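Local coordinates for TRAP dicarboxylate ABC transporter, substrate-binding protein (PDB 4OVQ), which binds beta-D-glucuronate in the periplasm as the solute-binding protein of a TRAP transport system, to which it probably delivers the sugar acid, at residues 34-39 with 270-275; 90-95 with 128-133; 112-117 with 229-234; 134-139 with 241-246. One frame throughout, in Å; residues are numbered along the deposited sequence.

Interaction 1 (34-39 with 270-275); sequences DGYPNT and NKREAA
Arg272 lays the aliphatic start of its side chain over the ring of Pro37, the chain running nearly perpendicular to the proline. The fold is that of a TRAP-type periplasmic binding protein, and the contact joins the start of helix 37-52 to the long helix 248-282. Pro37 suits the first turn of a helix, where a proline has no backbone N-H to lose, and its ring offers a rigid apolar surface. Its CG rests 3.5 Å from Arg272 CB, and its CD lies 3.7 Å from Arg272 CG. Leu268 and Trp269 of the long helix touch the same proline.

With Arg272 CG anti to the backbone N (chi1 178°) and the chain bent at the next bond (chi2 50°), the guanidinium is carried past the proline toward the turn before it. There Tyr36, the N-cap residue, places CD1 over one guanidinium face, offset toward the rim. Arg272 NH1 and Tyr36 CD1 are 4.4 Å apart, a loose approach. Two partners lie outside the contact: NH1 forms a salt bridge with Glu213, and NE bonds Ser276 one turn on. The tyrosine ring stacks on His32 of the sugar pocket, while its OH bonds Ser211. Gly35, whose positive phi (78°) suits a residue without a side chain, presents its carbonyl at the guanidinium edge, with O 3.2 Å from Arg272 NH2.

Interaction 2 (90-95 with 128-133); sequences GPIGPL and AGMAEK
Leu95 and Lys133 lie side by side with their chains running opposite ways, a branched apolar side chain set along the methylenes of a charged one. Leu95 has CG anti to its own N (chi1 169°), and this branch point sits 4.0 Å from Lys133 CB. Its two methyls divide the lysine between them, CD2 near CB and CD1 near CD. The lysine chain bends at chi2 (-69°) and then runs out straight, passing the Leu95 carbonyl, with CG 3.5 Å from Leu95 O. A lysine fits this partly exposed edge because its stem can pack while its ammonium reaches water: one molecule donates to Leu95 O at 2.6 Å and accepts from Lys133 NZ at 3.0 Å.

Deeper in, Ile92 meets Met130, a selenomethionine, roughly at right angles. Ile92 is extended to CD1, whereas Met130 turns only at its last torsion (chi3 63°), bringing CE to 3.9 Å from Ile92 CD1. A flexible, unbranched chain of this kind can fill an irregular interior. Ile74 also touches Ile92, and Ile135 and Pro137 of the following strand touch Met130. The short, weakly bonded helix 89-92 and the turn after it thereby pack against the end of helix 121-132, beside strand 135-141, as in the layered alpha/beta lobes of periplasmic solute-binding proteins.

Interaction 3 (112-117 with 229-234); sequences PHMFRV and HLIIPE. With BDP (beta-D-glucopyranuronic acid), chain C.
Met114, a selenomethionine, thrusts its selenium against Pro233 and Ile231, joining helix 111-118 to the backbone that runs from strand 223-230 of one sheet into strand 234-239 of the other. Such strand connections between two sheets are a feature of the two-lobed periplasmic binding-protein fold.

The apolar contacts across the two segments are all made by this one side chain. With CG anti to the backbone N (chi1 168°), it is extended as far as selenium, then bent at chi3 (95°), which turns CE aside to 3.9 Å from Pro233 CB. Selenium itself sits 3.7 Å from Pro233 CB and 3.8 Å from Ile231 CG2. The long, pliable side chain suits a buried spot between a compact proline and a branched isoleucine; CE also lies over one face of Phe115, offset toward the rim.

The polar contacts belong to the far side of the connection. Glu234, extended beyond CG, reaches into the sugar pocket, where a carboxylate suits a hydroxyl donor. Asn88 bonds the same oxygen, OE2, and Asn86 bonds OE1, so two amides help fix the carboxylate's rotation. The sugar hydroxyl O2 donates to Glu234 OE2 over a short 2.5 Å.

Interaction 4 (134-139 with 241-246); sequences GIQPLA and GTFNAL
At an outer edge of the five-stranded sheet of the alpha/beta fold, strand 135-141 meets the short helix 240-244, which directly follows the neighbouring strand 234-239. Phe243 turns one side of its ring to two side chains of that edge strand, Gln136 and Leu138, which both start out toward the helix because alternate residues share a face of a strand. Leu138 lies alongside Phe243, pointing the other way, and its CD2 comes 3.9 Å from Phe243 CE1, oblique to the ring. CG of Phe243 is anti to the backbone N (chi1 -177°), which carries the ring out from the helix toward the strand. A flat ring suits this position: Leu138 packs on it, and Gln136 CG lies loosely over the same face, with OE1 4.3 Å from Phe243 CD2. Ile238 of strand 234-239 touches both Leu138 and Phe243.

Gln136 is apt at the boundary of the core, with a stem that packs and an amide that finds polar partners. Its NE2 turns back to Pro137 O, at 3.1 Å, along a nearly straight bond (170°) in the glutamine's amide plane. A water donates to both Gln136 OE1, at 2.9 Å, and Asn244 OD1, at 2.8 Å, bridging strand and helix. Just before the strand, Gly134 is the C-prime residue of the Schellman motif closing helix 121-132. Leu138 also touches helix 248-282, and the edge strand is thus covered by helices, as in an alpha/beta lobe of a periplasmic binding protein.

Interaction 3 is fully buried and apolar across its segments, and interaction 4 is buried too, with a water-bridged polar margin; interactions 1 and 2 are only partly buried and pair charged side chains' stems with apolar groups. Interactions 2 and 4 share the passage from helix 121-132 to strand 135-141: Met130 O and Ile135 N, 3.1 Å apart, probably hydrogen-bond, and Leu95 packs on Ile135. Interactions 1 and 3 converge near the sugar, where Asn38 and Glu234 approach each other. Interaction 2 also touches interaction 3, through Gly90 and Ile232. Interactions 1 and 2 lie on opposite sides of the chain's centre, their centres about 26 Å apart.

Interaction 1 (34-39 with 270-275)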
loop_
_atom_site.group_PDB
_atom_site.type_symbol
_atom_site.label_atom_id
_atom_site.label_comp_id
_atom_site.label_asym_id
_atom_site.label_seq_id
_atom_site.Cartn_x
_atom_site.Cartn_y
_atom_site.Cartn_z
ATOM N N ASP A 34 12.665 -7.605 -8.664
ATOM C CA ASP A 34 13.003 -8.960 -8.333
ATOM C C ASP A 34 13.325 -9.136 -6.863
ATOM O O ASP A 34 13.989 -8.299 -6.241
ATOM C CB ASP A 34 14.212 -9.458 -9.142
ATOM C CG ASP A 34 13.918 -9.617 -10.628
ATOM O OD1 ASP A 34 12.737 -9.627 -11.033
ATOM O OD2 ASP A 34 14.901 -9.736 -11.401
ATOM N N GLY A 35 12.879 -10.262 -6.321
ATOM C CA GLY A 35 13.194 -10.611 -4.957
ATOM C C GLY A 35 12.405 -9.903 -3.899
ATOM O O GLY A 35 12.508 -10.247 -2.705
ATOM N N TYR A 36 11.616 -8.886 -4.313
ATOM C CA TYR A 36 10.765 -8.179 -3.385
ATOM C C TYR A 36 9.726 -9.159 -2.874
ATOM O O TYR A 36 9.277 -10.028 -3.640
ATOM C CB TYR A 36 10.079 -7.006 -4.090
ATOM C CG TYR A 36 9.582 -5.915 -3.189
ATOM C CD1 TYR A 36 10.447 -4.926 -2.720
ATOM C CD2 TYR A 36 8.233 -5.839 -2.834
ATOM C CE1 TYR A 36 9.970 -3.916 -1.897
ATOM C CE2 TYR A 36 7.748 -4.833 -2.026
ATOM C CZ TYR A 36 8.624 -3.868 -1.560
ATOM O OH TYR A 36 8.164 -2.852 -0.772
ATOM N N PRO A 37 9.390 -9.049 -1.600
ATOM C CA PRO A 37 8.443 -9.964 -0.956
ATOM C C PRO A 37 7.200 -10.167 -1.806
ATOM O O PRO A 37 6.796 -11.304 -2.067
ATOM C CB PRO A 37 8.119 -9.261 0.360
ATOM C CG PRO A 37 9.452 -8.587 0.711
ATOM C CD PRO A 37 10.014 -8.139 -0.625
ATOM N N ASN A 38 6.599 -9.073 -2.270
ATOM C CA ASN A 38 5.392 -9.185 -3.082
ATOM C C ASN A 38 5.589 -9.915 -4.405
ATOM O O ASN A 38 4.691 -10.588 -4.941
ATOM C CB ASN A 38 4.855 -7.790 -3.418
ATOM C CG ASN A 38 4.498 -6.986 -2.212
ATOM O OD1 ASN A 38 5.170 -7.022 -1.188
ATOM N ND2 ASN A 38 3.442 -6.196 -2.335
ATOM N N THR A 39 6.755 -9.726 -4.989
ATOM C CA THR A 39 7.067 -10.343 -6.230
ATOM C C THR A 39 7.142 -11.870 -6.090
ATOM O O THR A 39 6.489 -12.616 -6.808
ATOM C CB THR A 39 8.399 -9.774 -6.725
ATOM O OG1 THR A 39 8.260 -8.339 -6.875
ATOM C CG2 THR A 39 8.762 -10.366 -8.008
ATOM N N ASN A 270 8.646 -9.621 6.738
ATOM C CA ASN A 270 9.306 -9.261 7.986
ATOM C C ASN A 270 10.828 -9.397 7.909
ATOM O O ASN A 270 11.559 -8.552 8.430
ATOM C CB ASN A 270 8.712 -10.045 9.166
ATOM C CG ASN A 270 7.351 -9.488 9.608
ATOM O OD1 ASN A 270 6.377 -10.230 9.760
ATOM N ND2 ASN A 270 7.287 -8.174 9.818
ATOM N N LYS A 271 11.316 -10.413 7.211
ATOM C CA LYS A 271 12.760 -10.525 6.993
ATOM C C LYS A 271 13.288 -9.390 6.094
ATOM O O LYS A 271 14.436 -8.963 6.204
ATOM C CB LYS A 271 13.085 -11.889 6.384
ATOM C CG LYS A 271 12.945 -13.032 7.388
ATOM C CD LYS A 271 13.639 -14.277 6.889
ATOM C CE LYS A 271 12.773 -15.014 5.887
ATOM N NZ LYS A 271 13.583 -15.950 5.052
ATOM N N ARG A 272 12.443 -8.873 5.209
ATOM C CA ARG A 272 12.928 -7.932 4.206
ATOM C C ARG A 272 13.044 -6.548 4.781
ATOM O O ARG A 272 13.929 -5.788 4.383
ATOM C CB ARG A 272 12.000 -7.885 2.997
ATOM C CG ARG A 272 12.423 -6.887 1.943
ATOM C CD ARG A 272 13.875 -7.084 1.598
ATOM N NE ARG A 272 14.279 -6.205 0.521
ATOM C CZ ARG A 272 14.199 -6.503 -0.770
ATOM N NH1 ARG A 272 14.613 -5.613 -1.666
ATOM N NH2 ARG A 272 13.768 -7.695 -1.158
ATOM N N GLU A 273 12.125 -6.216 5.682
ATOM C CA GLU A 273 12.132 -4.905 6.311
ATOM C C GLU A 273 13.439 -4.709 7.058
ATOM O O GLU A 273 14.025 -3.635 7.042
ATOM C CB GLU A 273 10.975 -4.772 7.282
ATOM C CG GLU A 273 10.672 -3.333 7.697
ATOM C CD GLU A 273 9.178 -3.047 7.815
ATOM O OE1 GLU A 273 8.370 -3.891 7.397
ATOM O OE2 GLU A 273 8.802 -1.980 8.335
ATOM N N ALA A 274 13.907 -5.767 7.703
ATOM C CA ALA A 274 15.133 -5.664 8.481
ATOM C C ALA A 274 16.364 -5.611 7.592
ATOM O O ALA A 274 17.296 -4.842 7.858
ATOM C CB ALA A 274 15.228 -6.833 9.439
ATOM N N ALA A 275 16.377 -6.452 6.562
ATOM C CA ALA A 275 17.480 -6.509 5.608
ATOM C C ALA A 275 17.604 -5.206 4.826
ATOM O O ALA A 275 18.711 -4.722 4.585
ATOM C CB ALA A 275 17.290 -7.681 4.650
#

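Interaction 2 (90-95 with 128-133)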
loop_
_atom_site.group_PDB
_atom_site.type_symbol
_atom_site.label_atom_id
_atom_site.label_comp_id
_atom_site.label_asym_id
_atom_site.label_seq_id
_atom_site.Cartn_x
_atom_site.Cartn_y
_atom_site.Cartn_z
ATOM N N GLY A 90 -3.911 2.222 -0.966
ATOM C CA GLY A 90 -3.827 3.667 -1.142
ATOM C C GLY A 90 -4.499 4.186 -2.395
ATOM O O GLY A 90 -5.406 5.005 -2.350
ATOM N N PRO A 91 -4.076 3.702 -3.553
ATOM C CA PRO A 91 -4.693 4.126 -4.826
ATOM C C PRO A 91 -6.078 3.527 -5.096
ATOM O O PRO A 91 -6.765 3.983 -6.016
ATOM C CB PRO A 91 -3.663 3.680 -5.872
ATOM C CG PRO A 91 -2.400 3.397 -5.090
ATOM C CD PRO A 91 -2.861 2.913 -3.771
ATOM N N ILE A 92 -6.482 2.536 -4.299
ATOM C CA ILE A 92 -7.871 2.036 -4.350
ATOM C C ILE A 92 -8.865 2.971 -3.645
ATOM O O ILE A 92 -10.066 3.028 -4.008
ATOM C CB ILE A 92 -7.985 0.607 -3.782
ATOM C CG1 ILE A 92 -7.163 -0.360 -4.658
ATOM C CG2 ILE A 92 -9.454 0.182 -3.661
ATOM C CD1 ILE A 92 -7.163 -1.738 -4.195
ATOM N N GLY A 93 -8.377 3.775 -2.713
ATOM C CA GLY A 93 -9.263 4.583 -1.886
ATOM C C GLY A 93 -10.141 5.532 -2.668
ATOM O O GLY A 93 -11.313 5.673 -2.332
ATOM N N PRO A 94 -9.585 6.183 -3.692
ATOM C CA PRO A 94 -10.446 7.140 -4.415
ATOM C C PRO A 94 -11.610 6.445 -5.134
ATOM O O PRO A 94 -12.634 7.094 -5.359
ATOM C CB PRO A 94 -9.486 7.778 -5.406
ATOM C CG PRO A 94 -8.109 7.722 -4.670
ATOM C CD PRO A 94 -8.155 6.337 -4.040
ATOM N N LEU A 95 -11.484 5.152 -5.433
ATOM C CA LEU A 95 -12.537 4.384 -6.101
ATOM C C LEU A 95 -13.562 3.790 -5.113
ATOM O O LEU A 95 -14.739 3.604 -5.463
ATOM C CB LEU A 95 -11.900 3.248 -6.903
ATOM C CG LEU A 95 -12.837 2.166 -7.457
ATOM C CD1 LEU A 95 -13.693 2.736 -8.562
ATOM C CD2 LEU A 95 -12.078 0.939 -7.966
ATOM N N ALA A 128 -16.472 -5.764 0.965
ATOM C CA ALA A 128 -17.768 -5.602 0.362
ATOM C C ALA A 128 -17.743 -4.390 -0.543
ATOM O O ALA A 128 -18.192 -4.464 -1.679
ATOM C CB ALA A 128 -18.829 -5.454 1.415
ATOM N N GLY A 129 -17.186 -3.288 -0.032
ATOM C CA GLY A 129 -17.110 -2.052 -0.788
ATOM C C GLY A 129 -16.289 -2.264 -2.044
ATOM O O GLY A 129 -16.621 -1.785 -3.120
HETATM N N MSE A 130 -15.209 -3.017 -1.916
HETATM C CA MSE A 130 -14.371 -3.284 -3.075
HETATM C C MSE A 130 -15.104 -4.121 -4.107
HETATM O O MSE A 130 -15.116 -3.797 -5.297
HETATM C CB MSE A 130 -13.061 -3.964 -2.640
HETATM C CG MSE A 130 -12.097 -2.968 -1.931
HETATM SE SE MSE A 130 -10.456 -3.885 -1.400
HETATM C CE MSE A 130 -9.833 -4.356 -3.186
ATOM N N ALA A 131 -15.723 -5.206 -3.643
ATOM C CA ALA A 131 -16.443 -6.113 -4.518
ATOM C C ALA A 131 -17.535 -5.338 -5.267
ATOM O O ALA A 131 -17.745 -5.553 -6.464
ATOM C CB ALA A 131 -17.036 -7.267 -3.699
ATOM N N GLU A 132 -18.171 -4.407 -4.545
ATOM C CA GLU A 132 -19.150 -3.444 -5.057
ATOM C C GLU A 132 -18.660 -2.596 -6.246
ATOM O O GLU A 132 -19.445 -2.221 -7.116
ATOM C CB GLU A 132 -19.601 -2.537 -3.892
ATOM C CG GLU A 132 -20.208 -1.180 -4.266
ATOM C CD GLU A 132 -20.487 -0.297 -3.039
ATOM O OE1 GLU A 132 -20.777 -0.847 -1.952
ATOM O OE2 GLU A 132 -20.410 0.950 -3.154
ATOM N N LYS A 133 -17.363 -2.292 -6.276
ATOM C CA LYS A 133 -16.741 -1.610 -7.414
ATOM C C LYS A 133 -15.979 -2.545 -8.361
ATOM O O LYS A 133 -15.124 -2.092 -9.117
ATOM C CB LYS A 133 -15.780 -0.519 -6.921
ATOM C CG LYS A 133 -16.435 0.573 -6.102
ATOM C CD LYS A 133 -17.351 1.467 -6.937
ATOM C CE LYS A 133 -18.107 2.407 -6.043
ATOM N NZ LYS A 133 -18.403 3.675 -6.741
HETATM O O HOH W 1 -15.977 5.342 -6.956
#

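Interaction 3 (112-117 with 229-234)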
loop_
_atom_site.group_PDB
_atom_site.type_symbol
_atom_site.label_atom_id
_atom_site.label_comp_id
_atom_site.label_asym_id
_atom_site.label_seq_id
_atom_site.Cartn_x
_atom_site.Cartn_y
_atom_site.Cartn_z
ATOM N N PRO A 112 0.713 -5.129 13.406
ATOM C CA PRO A 112 -0.103 -6.193 13.997
ATOM C C PRO A 112 -1.528 -5.744 14.276
ATOM O O PRO A 112 -2.459 -6.525 14.073
ATOM C CB PRO A 112 0.647 -6.510 15.290
ATOM C CG PRO A 112 2.075 -6.307 14.904
ATOM C CD PRO A 112 2.026 -5.029 14.065
ATOM N N HIS A 113 -1.696 -4.502 14.724
ATOM C CA HIS A 113 -3.031 -3.932 14.909
ATOM C C HIS A 113 -3.856 -3.942 13.612
ATOM O O HIS A 113 -5.019 -4.333 13.619
ATOM C CB HIS A 113 -2.921 -2.505 15.433
ATOM C CG HIS A 113 -4.241 -1.862 15.721
ATOM N ND1 HIS A 113 -4.565 -0.596 15.288
ATOM C CD2 HIS A 113 -5.317 -2.305 16.412
ATOM C CE1 HIS A 113 -5.786 -0.291 15.684
ATOM N NE2 HIS A 113 -6.264 -1.310 16.372
HETATM N N MSE A 114 -3.255 -3.510 12.503
HETATM C CA MSE A 114 -3.946 -3.495 11.210
HETATM C C MSE A 114 -4.512 -4.871 10.873
HETATM O O MSE A 114 -5.656 -4.992 10.430
HETATM C CB MSE A 114 -2.982 -3.036 10.099
HETATM C CG MSE A 114 -3.463 -3.237 8.607
HETATM SE SE MSE A 114 -1.974 -2.754 7.436
HETATM C CE MSE A 114 -1.274 -4.586 7.202
ATOM N N PHE A 115 -3.697 -5.899 11.037
ATOM C CA PHE A 115 -4.113 -7.221 10.625
ATOM C C PHE A 115 -5.250 -7.676 11.524
ATOM O O PHE A 115 -6.201 -8.281 11.045
ATOM C CB PHE A 115 -2.939 -8.195 10.621
ATOM C CG PHE A 115 -2.125 -8.162 9.344
ATOM C CD1 PHE A 115 -2.669 -8.624 8.153
ATOM C CD2 PHE A 115 -0.828 -7.694 9.342
ATOM C CE1 PHE A 115 -1.936 -8.613 6.982
ATOM C CE2 PHE A 115 -0.086 -7.684 8.169
ATOM C CZ PHE A 115 -0.641 -8.156 6.995
ATOM N N ARG A 116 -5.171 -7.339 12.811
ATOM C CA ARG A 116 -6.265 -7.648 13.736
ATOM C C ARG A 116 -7.549 -6.983 13.251
ATOM O O ARG A 116 -8.603 -7.598 13.203
ATOM C CB ARG A 116 -5.921 -7.242 15.176
ATOM C CG ARG A 116 -4.917 -8.189 15.835
ATOM C CD ARG A 116 -4.880 -8.069 17.357
ATOM N NE ARG A 116 -4.486 -6.733 17.793
ATOM C CZ ARG A 116 -3.229 -6.307 17.879
ATOM N NH1 ARG A 116 -2.214 -7.102 17.554
ATOM N NH2 ARG A 116 -2.986 -5.076 18.283
ATOM N N VAL A 117 -7.440 -5.734 12.820
ATOM C CA VAL A 117 -8.582 -5.010 12.283
ATOM C C VAL A 117 -9.119 -5.630 10.990
ATOM O O VAL A 117 -10.338 -5.701 10.782
ATOM C CB VAL A 117 -8.215 -3.543 12.045
ATOM C CG1 VAL A 117 -9.308 -2.845 11.291
ATOM C CG2 VAL A 117 -7.954 -2.847 13.382
ATOM N N HIS A 229 3.515 7.370 9.526
ATOM C CA HIS A 229 2.274 8.134 9.442
ATOM C C HIS A 229 1.151 7.407 8.715
ATOM O O HIS A 229 -0.016 7.756 8.890
ATOM C CB HIS A 229 2.536 9.468 8.742
ATOM C CG HIS A 229 3.267 9.326 7.441
ATOM N ND1 HIS A 229 4.623 9.523 7.328
ATOM C CD2 HIS A 229 2.829 8.981 6.208
ATOM C CE1 HIS A 229 4.994 9.294 6.081
ATOM N NE2 HIS A 229 3.921 8.955 5.385
ATOM N N LEU A 230 1.499 6.422 7.881
ATOM C CA LEU A 230 0.508 5.621 7.171
ATOM C C LEU A 230 0.873 4.152 7.333
ATOM O O LEU A 230 2.069 3.789 7.195
ATOM C CB LEU A 230 0.489 5.992 5.685
ATOM C CG LEU A 230 -0.182 7.334 5.334
ATOM C CD1 LEU A 230 0.161 7.787 3.911
ATOM C CD2 LEU A 230 -1.686 7.238 5.522
ATOM N N ILE A 231 -0.146 3.321 7.604
ATOM C CA ILE A 231 0.009 1.880 7.672
ATOM C C ILE A 231 -1.114 1.311 6.800
ATOM O O ILE A 231 -2.259 1.194 7.212
ATOM C CB ILE A 231 -0.075 1.392 9.134
ATOM C CG1 ILE A 231 1.026 2.048 9.947
ATOM C CG2 ILE A 231 0.058 -0.114 9.197
ATOM C CD1 ILE A 231 0.961 1.706 11.461
ATOM N N ILE A 232 -0.763 1.040 5.541
ATOM C CA ILE A 232 -1.716 0.699 4.499
ATOM C C ILE A 232 -1.471 -0.748 4.053
ATOM O O ILE A 232 -0.342 -1.088 3.699
ATOM C CB ILE A 232 -1.522 1.657 3.300
ATOM C CG1 ILE A 232 -1.662 3.112 3.748
ATOM C CG2 ILE A 232 -2.494 1.322 2.208
ATOM C CD1 ILE A 232 -1.463 4.120 2.627
ATOM N N PRO A 233 -2.514 -1.586 4.056
ATOM C CA PRO A 233 -2.334 -2.969 3.619
ATOM C C PRO A 233 -2.397 -3.052 2.101
ATOM O O PRO A 233 -2.802 -2.094 1.413
ATOM C CB PRO A 233 -3.556 -3.677 4.211
ATOM C CG PRO A 233 -4.617 -2.636 4.215
ATOM C CD PRO A 233 -3.887 -1.355 4.545
ATOM N N GLU A 234 -2.022 -4.202 1.575
ATOM C CA GLU A 234 -2.235 -4.470 0.175
ATOM C C GLU A 234 -3.090 -5.693 0.058
ATOM O O GLU A 234 -3.368 -6.379 1.041
ATOM C CB GLU A 234 -0.899 -4.657 -0.562
ATOM C CG GLU A 234 0.162 -3.622 -0.184
ATOM C CD GLU A 234 1.174 -3.384 -1.266
ATOM O OE1 GLU A 234 1.362 -4.283 -2.110
ATOM O OE2 GLU A 234 1.772 -2.288 -1.221
HETATM C C1 BDP C . 4.633 0.875 -1.955
HETATM C C2 BDP C . 3.508 -0.010 -2.425
HETATM C C3 BDP C . 3.395 0.169 -3.876
HETATM C C4 BDP C . 3.116 1.598 -4.202
HETATM C C5 BDP C . 4.204 2.486 -3.644
HETATM C C6 BDP C . 3.951 3.981 -3.898
HETATM O O2 BDP C . 3.941 -1.383 -2.138
HETATM O O3 BDP C . 2.185 -0.585 -4.258
HETATM O O4 BDP C . 3.019 1.771 -5.678
HETATM O O5 BDP C . 4.361 2.287 -2.246
HETATM O O6A BDP C . 3.397 4.334 -4.981
HETATM O O1 BDP C . 4.833 0.816 -0.573
HETATM O O6B BDP C . 4.471 4.744 -3.048
#

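Interaction 4 (134-139 with 241-246)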
loop_
_atom_site.group_PDB
_atom_site.type_symbol
_atom_site.label_atom_id
_atom_site.label_comp_id
_atom_site.label_asym_id
_atom_site.label_seq_id
_atom_site.Cartn_x
_atom_site.Cartn_y
_atom_site.Cartn_z
ATOM N N GLY A 134 -16.281 -3.840 -8.310
ATOM C CA GLY A 134 -15.820 -4.779 -9.309
ATOM C C GLY A 134 -14.474 -5.431 -9.045
ATOM O O GLY A 134 -13.916 -6.105 -9.910
ATOM N N ILE A 135 -13.947 -5.202 -7.848
ATOM C CA ILE A 135 -12.654 -5.770 -7.500
ATOM C C ILE A 135 -12.682 -6.574 -6.202
ATOM O O ILE A 135 -12.904 -6.041 -5.122
ATOM C CB ILE A 135 -11.566 -4.709 -7.442
ATOM C CG1 ILE A 135 -11.801 -3.699 -6.352
ATOM C CG2 ILE A 135 -11.369 -4.032 -8.791
ATOM C CD1 ILE A 135 -10.961 -2.475 -6.534
ATOM N N GLN A 136 -12.475 -7.872 -6.325
ATOM C CA GLN A 136 -12.584 -8.763 -5.170
ATOM C C GLN A 136 -11.210 -8.983 -4.488
ATOM O O GLN A 136 -10.289 -9.527 -5.106
ATOM C CB GLN A 136 -13.133 -10.094 -5.671
ATOM C CG GLN A 136 -13.039 -11.248 -4.728
ATOM C CD GLN A 136 -14.176 -11.248 -3.803
ATOM O OE1 GLN A 136 -15.336 -11.229 -4.233
ATOM N NE2 GLN A 136 -13.883 -11.194 -2.514
ATOM N N PRO A 137 -11.039 -8.546 -3.230
ATOM C CA PRO A 137 -9.798 -8.950 -2.551
ATOM C C PRO A 137 -9.854 -10.412 -2.111
ATOM O O PRO A 137 -10.891 -10.882 -1.662
ATOM C CB PRO A 137 -9.738 -8.017 -1.343
ATOM C CG PRO A 137 -11.203 -7.817 -1.030
ATOM C CD PRO A 137 -11.907 -7.734 -2.348
ATOM N N LEU A 138 -8.763 -11.118 -2.334
ATOM C CA LEU A 138 -8.614 -12.536 -2.029
ATOM C C LEU A 138 -7.748 -12.804 -0.813
ATOM O O LEU A 138 -7.933 -13.823 -0.158
ATOM C CB LEU A 138 -7.993 -13.267 -3.211
ATOM C CG LEU A 138 -8.787 -13.229 -4.512
ATOM C CD1 LEU A 138 -7.924 -13.844 -5.616
ATOM C CD2 LEU A 138 -10.121 -13.980 -4.392
ATOM N N ALA A 139 -6.826 -11.906 -0.495
ATOM C CA ALA A 139 -5.955 -12.028 0.658
ATOM C C ALA A 139 -5.255 -10.713 0.885
ATOM O O ALA A 139 -5.179 -9.886 -0.034
ATOM C CB ALA A 139 -4.946 -13.137 0.450
ATOM N N GLY A 241 -15.982 -10.378 -12.037
ATOM C CA GLY A 241 -16.655 -11.195 -13.037
ATOM C C GLY A 241 -15.907 -12.489 -13.295
ATOM O O GLY A 241 -16.497 -13.563 -13.370
ATOM N N THR A 242 -14.594 -12.367 -13.447
ATOM C CA THR A 242 -13.692 -13.507 -13.575
ATOM C C THR A 242 -13.890 -14.482 -12.414
ATOM O O THR A 242 -14.028 -15.692 -12.636
ATOM C CB THR A 242 -12.194 -13.053 -13.597
ATOM O OG1 THR A 242 -11.962 -12.177 -14.711
ATOM C CG2 THR A 242 -11.237 -14.237 -13.708
ATOM N N PHE A 243 -13.892 -13.963 -11.189
ATOM C CA PHE A 243 -14.029 -14.794 -9.991
ATOM C C PHE A 243 -15.393 -15.460 -9.915
ATOM O O PHE A 243 -15.503 -16.673 -9.647
ATOM C CB PHE A 243 -13.772 -13.973 -8.715
ATOM C CG PHE A 243 -13.837 -14.790 -7.440
ATOM C CD1 PHE A 243 -12.783 -15.598 -7.068
ATOM C CD2 PHE A 243 -14.952 -14.740 -6.628
ATOM C CE1 PHE A 243 -12.837 -16.349 -5.904
ATOM C CE2 PHE A 243 -15.005 -15.484 -5.456
ATOM C CZ PHE A 243 -13.940 -16.292 -5.106
ATOM N N ASN A 244 -16.441 -14.694 -10.207
ATOM C CA ASN A 244 -17.789 -15.209 -10.056
ATOM C C ASN A 244 -18.121 -16.287 -11.076
ATOM O O ASN A 244 -19.035 -17.073 -10.866
ATOM C CB ASN A 244 -18.813 -14.083 -10.133
ATOM C CG ASN A 244 -18.893 -13.287 -8.866
ATOM O OD1 ASN A 244 -18.351 -13.688 -7.832
ATOM N ND2 ASN A 244 -19.594 -12.152 -8.919
ATOM N N ALA A 245 -17.373 -16.322 -12.175
ATOM C CA ALA A 245 -17.598 -17.312 -13.217
ATOM C C ALA A 245 -17.012 -18.672 -12.850
ATOM O O ALA A 245 -17.265 -19.677 -13.524
ATOM C CB ALA A 245 -17.017 -16.837 -14.511
ATOM N N LEU A 246 -16.225 -18.720 -11.783
ATOM C CA LEU A 246 -15.657 -19.993 -11.369
ATOM C C LEU A 246 -16.700 -20.865 -10.697
ATOM O O LEU A 246 -17.639 -20.374 -10.064
ATOM C CB LEU A 246 -14.527 -19.760 -10.367
ATOM C CG LEU A 246 -13.413 -18.856 -10.859
ATOM C CD1 LEU A 246 -12.483 -18.476 -9.700
ATOM C CD2 LEU A 246 -12.601 -19.528 -11.922
HETATM O O HOH W 2 -17.559 -12.729 -5.337
#